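Local coordinates for protein TRAP dicarboxylate transporter-DctP subunit (Desulfovibrio salexigens, PDB 4N6D) that probably captures a small organic acid in the periplasm and hands it to the membrane subunits of a TRAP transporter, as solute-binding proteins of the DctP family do, at residues A28-A40 and G61-G75. Residues are numbered along the deposited sequence; the frame is centred on the assembly and turned at random.
Sequences ADISLSYANFPPA and GKVQVQTYPGSTLLG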
loop_
_atom_site.group_PDB
_atom_site.type_symbol
_atom_site.label_atom_id
_atom_site.label_comp_id
_atom_site.label_asym_id
_atom_site.label_seq_id
_atom_site.Cartn_x
_atom_site.Cartn_y
_atom_site.Cartn_z
ATOM N N ALA A 28 14.908 27.051 13.030
ATOM C CA ALA A 28 14.293 26.017 13.852
ATOM C C ALA A 28 15.210 25.596 14.985
ATOM O O ALA A 28 16.435 25.700 14.874
ATOM C CB ALA A 28 13.937 24.808 12.987
ATOM N N ASP A 29 14.612 25.110 16.073
ATOM C CA ASP A 29 15.366 24.572 17.195
ATOM C C ASP A 29 15.387 23.051 17.184
ATOM O O ASP A 29 16.139 22.439 17.927
ATOM C CB ASP A 29 14.744 25.024 18.512
ATOM C CG ASP A 29 14.838 26.523 18.721
ATOM O OD1 ASP A 29 15.956 27.069 18.594
ATOM O OD2 ASP A 29 13.788 27.147 19.001
ATOM N N ILE A 30 14.539 22.447 16.359
ATOM C CA ILE A 30 14.430 20.992 16.288
ATOM C C ILE A 30 14.598 20.620 14.837
ATOM O O ILE A 30 13.920 21.183 13.969
ATOM C CB ILE A 30 13.035 20.514 16.773
ATOM C CG1 ILE A 30 12.832 20.807 18.264
ATOM C CG2 ILE A 30 12.864 19.027 16.529
ATOM C CD1 ILE A 30 11.373 20.724 18.694
ATOM N N SER A 31 15.508 19.693 14.561
ATOM C CA SER A 31 15.828 19.316 13.194
ATOM C C SER A 31 15.642 17.817 13.078
ATOM O O SER A 31 16.214 17.055 13.860
ATOM C CB SER A 31 17.273 19.687 12.858
ATOM O OG SER A 31 17.584 19.421 11.488
ATOM N N LEU A 32 14.822 17.386 12.129
ATOM C CA LEU A 32 14.534 15.963 11.981
ATOM C C LEU A 32 14.886 15.470 10.580
ATOM O O LEU A 32 14.482 16.081 9.587
ATOM C CB LEU A 32 13.058 15.714 12.220
ATOM C CG LEU A 32 12.530 16.141 13.588
ATOM C CD1 LEU A 32 11.020 16.096 13.620
ATOM C CD2 LEU A 32 13.164 15.275 14.672
ATOM N N SER A 33 15.571 14.337 10.490
ATOM C CA SER A 33 15.819 13.692 9.213
ATOM C C SER A 33 14.739 12.643 8.940
ATOM O O SER A 33 14.301 11.959 9.854
ATOM C CB SER A 33 17.195 13.017 9.202
ATOM O OG SER A 33 17.273 12.112 10.295
ATOM N N TYR A 34 14.317 12.529 7.680
ATOM C CA TYR A 34 13.232 11.645 7.291
ATOM C C TYR A 34 13.733 10.801 6.116
ATOM O O TYR A 34 13.913 11.291 4.988
ATOM C CB TYR A 34 12.009 12.524 6.973
ATOM C CG TYR A 34 10.674 11.851 6.763
ATOM C CD1 TYR A 34 9.517 12.483 7.173
ATOM C CD2 TYR A 34 10.550 10.636 6.104
ATOM C CE1 TYR A 34 8.262 11.922 6.944
ATOM C CE2 TYR A 34 9.299 10.064 5.888
ATOM C CZ TYR A 34 8.162 10.724 6.303
ATOM O OH TYR A 34 6.902 10.211 6.091
ATOM N N ALA A 35 14.025 9.533 6.413
ATOM C CA ALA A 35 14.520 8.584 5.423
ATOM C C ALA A 35 13.352 7.951 4.681
ATOM O O ALA A 35 12.323 7.670 5.272
ATOM C CB ALA A 35 15.359 7.506 6.099
ATOM N N ASN A 36 13.530 7.723 3.388
ATOM C CA ASN A 36 12.502 7.097 2.573
ATOM C C ASN A 36 13.168 6.308 1.458
ATOM O O ASN A 36 14.023 6.836 0.764
ATOM C CB ASN A 36 11.578 8.180 2.018
ATOM C CG ASN A 36 10.140 7.764 2.007
ATOM O OD1 ASN A 36 9.820 6.602 1.735
ATOM N ND2 ASN A 36 9.253 8.713 2.303
ATOM N N PHE A 37 12.797 5.047 1.284
ATOM C CA PHE A 37 13.549 4.174 0.398
ATOM C C PHE A 37 13.259 4.333 -1.126
ATOM O O PHE A 37 14.181 4.206 -1.947
ATOM C CB PHE A 37 13.400 2.711 0.830
ATOM C CG PHE A 37 12.029 2.157 0.623
ATOM C CD1 PHE A 37 11.643 1.655 -0.621
ATOM C CD2 PHE A 37 11.111 2.145 1.662
ATOM C CE1 PHE A 37 10.364 1.156 -0.814
ATOM C CE2 PHE A 37 9.829 1.658 1.473
ATOM C CZ PHE A 37 9.457 1.162 0.227
ATOM N N PRO A 38 12.003 4.615 -1.502
ATOM C CA PRO A 38 11.690 4.645 -2.931
ATOM C C PRO A 38 12.068 5.974 -3.578
ATOM O O PRO A 38 12.430 6.920 -2.870
ATOM C CB PRO A 38 10.169 4.473 -2.956
ATOM C CG PRO A 38 9.708 5.133 -1.723
ATOM C CD PRO A 38 10.813 4.919 -0.675
ATOM N N PRO A 39 12.019 6.045 -4.913
ATOM C CA PRO A 39 12.350 7.297 -5.602
ATOM C C PRO A 39 11.445 8.478 -5.233
ATOM O O PRO A 39 10.282 8.294 -4.872
ATOM C CB PRO A 39 12.153 6.946 -7.074
ATOM C CG PRO A 39 12.339 5.470 -7.140
ATOM C CD PRO A 39 11.757 4.950 -5.864
ATOM N N ALA A 40 11.992 9.683 -5.350
ATOM C CA ALA A 40 11.274 10.920 -5.011
ATOM C C ALA A 40 9.880 11.061 -5.627
ATOM O O ALA A 40 8.960 11.576 -4.986
ATOM C CB ALA A 40 12.123 12.132 -5.401
ATOM N N GLY A 61 7.786 27.149 12.311
ATOM C CA GLY A 61 9.208 27.073 12.018
ATOM C C GLY A 61 10.064 26.525 13.145
ATOM O O GLY A 61 11.275 26.462 13.010
ATOM N N LYS A 62 9.454 26.108 14.254
ATOM C CA LYS A 62 10.233 25.540 15.350
ATOM C C LYS A 62 10.866 24.209 14.977
ATOM O O LYS A 62 11.916 23.849 15.505
ATOM C CB LYS A 62 9.380 25.363 16.601
ATOM C CG LYS A 62 9.054 26.675 17.288
ATOM C CD LYS A 62 8.322 26.419 18.589
ATOM C CE LYS A 62 7.030 25.682 18.338
ATOM N NZ LYS A 62 6.255 25.486 19.582
ATOM N N VAL A 63 10.228 23.490 14.065
ATOM C CA VAL A 63 10.753 22.226 13.555
ATOM C C VAL A 63 11.107 22.381 12.090
ATOM O O VAL A 63 10.346 22.985 11.322
ATOM C CB VAL A 63 9.690 21.096 13.645
ATOM C CG1 VAL A 63 10.214 19.788 13.043
ATOM C CG2 VAL A 63 9.276 20.877 15.085
ATOM N N GLN A 64 12.267 21.862 11.708
ATOM C CA GLN A 64 12.619 21.711 10.307
ATOM C C GLN A 64 12.818 20.226 10.022
ATOM O O GLN A 64 13.261 19.475 10.888
ATOM C CB GLN A 64 13.881 22.514 9.945
ATOM C CG GLN A 64 15.147 22.007 10.557
ATOM C CD GLN A 64 16.340 22.869 10.191
ATOM O OE1 GLN A 64 16.197 24.069 9.899
ATOM N NE2 GLN A 64 17.523 22.267 10.197
ATOM N N VAL A 65 12.494 19.817 8.801
ATOM C CA VAL A 65 12.634 18.425 8.371
ATOM C C VAL A 65 13.504 18.343 7.114
ATOM O O VAL A 65 13.246 19.041 6.119
ATOM C CB VAL A 65 11.240 17.833 8.051
ATOM C CG1 VAL A 65 11.360 16.344 7.683
ATOM C CG2 VAL A 65 10.315 18.010 9.222
ATOM N N GLN A 66 14.567 17.540 7.163
ATOM C CA GLN A 66 15.345 17.244 5.968
ATOM C C GLN A 66 14.931 15.881 5.449
ATOM O O GLN A 66 14.957 14.902 6.187
ATOM C CB GLN A 66 16.842 17.165 6.259
ATOM C CG GLN A 66 17.477 18.478 6.584
ATOM C CD GLN A 66 17.051 18.957 7.941
ATOM O OE1 GLN A 66 16.458 20.029 8.076
ATOM N NE2 GLN A 66 17.354 18.164 8.967
ATOM N N THR A 67 14.565 15.831 4.174
ATOM C CA THR A 67 14.108 14.593 3.565
ATOM C C THR A 67 15.187 13.917 2.723
ATOM O O THR A 67 16.013 14.566 2.064
ATOM C CB THR A 67 12.861 14.827 2.722
ATOM O OG1 THR A 67 13.165 15.703 1.633
ATOM C CG2 THR A 67 11.735 15.419 3.565
ATOM N N TYR A 68 15.147 12.588 2.737
ATOM C CA TYR A 68 16.102 11.773 2.026
ATOM C C TYR A 68 15.379 10.694 1.218
ATOM O O TYR A 68 15.380 9.527 1.603
ATOM C CB TYR A 68 17.054 11.129 3.030
ATOM C CG TYR A 68 17.928 12.125 3.761
ATOM C CD1 TYR A 68 17.474 12.790 4.877
ATOM C CD2 TYR A 68 19.213 12.385 3.322
ATOM C CE1 TYR A 68 18.270 13.694 5.559
ATOM C CE2 TYR A 68 20.016 13.271 3.977
ATOM C CZ TYR A 68 19.551 13.927 5.101
ATOM O OH TYR A 68 20.380 14.826 5.725
ATOM N N PRO A 69 14.759 11.090 0.097
ATOM C CA PRO A 69 14.137 10.133 -0.816
ATOM C C PRO A 69 15.184 9.249 -1.479
ATOM O O PRO A 69 16.380 9.557 -1.477
ATOM C CB PRO A 69 13.492 11.032 -1.868
ATOM C CG PRO A 69 14.381 12.235 -1.896
ATOM C CD PRO A 69 14.742 12.459 -0.464
ATOM N N GLY A 70 14.736 8.144 -2.051
ATOM C CA GLY A 70 15.598 7.323 -2.865
ATOM C C GLY A 70 16.784 6.713 -2.138
ATOM O O GLY A 70 17.860 6.526 -2.716
ATOM N N SER A 71 16.573 6.387 -0.866
ATOM C CA SER A 71 17.513 5.570 -0.119
ATOM C C SER A 71 18.845 6.282 0.091
ATOM O O SER A 71 19.895 5.643 0.241
ATOM C CB SER A 71 17.729 4.226 -0.822
ATOM O OG SER A 71 16.563 3.416 -0.757
ATOM N N THR A 72 18.794 7.607 0.142
ATOM C CA THR A 72 20.023 8.391 0.307
ATOM C C THR A 72 20.530 8.468 1.743
ATOM O O THR A 72 21.670 8.845 1.971
ATOM C CB THR A 72 19.898 9.808 -0.224
ATOM O OG1 THR A 72 18.756 10.476 0.330
ATOM C CG2 THR A 72 19.821 9.786 -1.767
ATOM N N LEU A 73 19.692 8.127 2.710
ATOM C CA LEU A 73 20.157 8.023 4.093
ATOM C C LEU A 73 19.993 6.583 4.573
ATOM O O LEU A 73 20.967 5.943 4.933
ATOM C CB LEU A 73 19.383 8.991 4.977
ATOM C CG LEU A 73 19.696 9.035 6.471
ATOM C CD1 LEU A 73 21.161 9.265 6.719
ATOM C CD2 LEU A 73 18.821 10.121 7.163
ATOM N N LEU A 74 18.758 6.083 4.584
ATOM C CA LEU A 74 18.487 4.671 4.838
ATOM C C LEU A 74 17.666 4.111 3.679
ATOM O O LEU A 74 16.876 4.820 3.064
ATOM C CB LEU A 74 17.709 4.471 6.142
ATOM C CG LEU A 74 18.305 5.017 7.428
ATOM C CD1 LEU A 74 17.326 4.873 8.582
ATOM C CD2 LEU A 74 19.580 4.294 7.722
ATOM N N GLY A 75 17.853 2.840 3.372
ATOM C CA GLY A 75 17.090 2.202 2.319
ATOM C C GLY A 75 16.288 1.024 2.842
ATOM O O GLY A 75 16.029 0.911 4.033
HETATM O O HOH W 1 16.856 26.436 11.008
HETATM O O HOH W 2 12.932 27.702 11.079
#
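Ser31 OG accepts two side-chain amides across this parallel strand pair. Gln66 NE2 lies 2.8 Å from Ser31 OG, which sits 22° out of the Gln66 amide plane, whereas Gln64 NE2 approaches the same OG at 3.1 Å almost within its own plane. The torsions explain the convergence: Ser31 OG stands anti to its backbone N (chi1 -176°), Gln64 is extended beyond CG, and Gln66 folds back at chi2 (72°). A water joins Gln64 OE1 to the Ala28 backbone N, so both ends of that amide are engaged and its rotation is defined.

Beneath these side chains, strands 30-35 and 63-68 alternate backbone bonds from Ile30 to Tyr68; Gln64 N to Ile30 O is the straightest of them. On the other face, Leu32 CD1 meets Val63 CG1 at 3.8 Å, and Tyr34 CB packs on Val65 CG1, while Tyr34 OH reaches Gln47 of helix 43-58. Farther along the polar face, Leu73 CD2 sits 3.8 Å above the Tyr68 ring plane, towards its rim, and also touches Ser33 CB.

Past the strands, the type I' turn beginning at Pro69 brings Ser71 OG 2.8 Å from Phe37 O, on a lone pair in the carbonyl plane, and Ser71 N to Asn36 O.

With helix 43-58 as the connection, this is a beta-alpha-beta unit at the edge of the five-stranded sheet. The chemistry is two-sided: a largely apolar face, on which Val63 and Tyr34 touch helix 43-58 and Leu32 touches Met239, and a more exposed one where Ser31, Gln64 and Gln66 tie the strands together through directional hydrogen bonds.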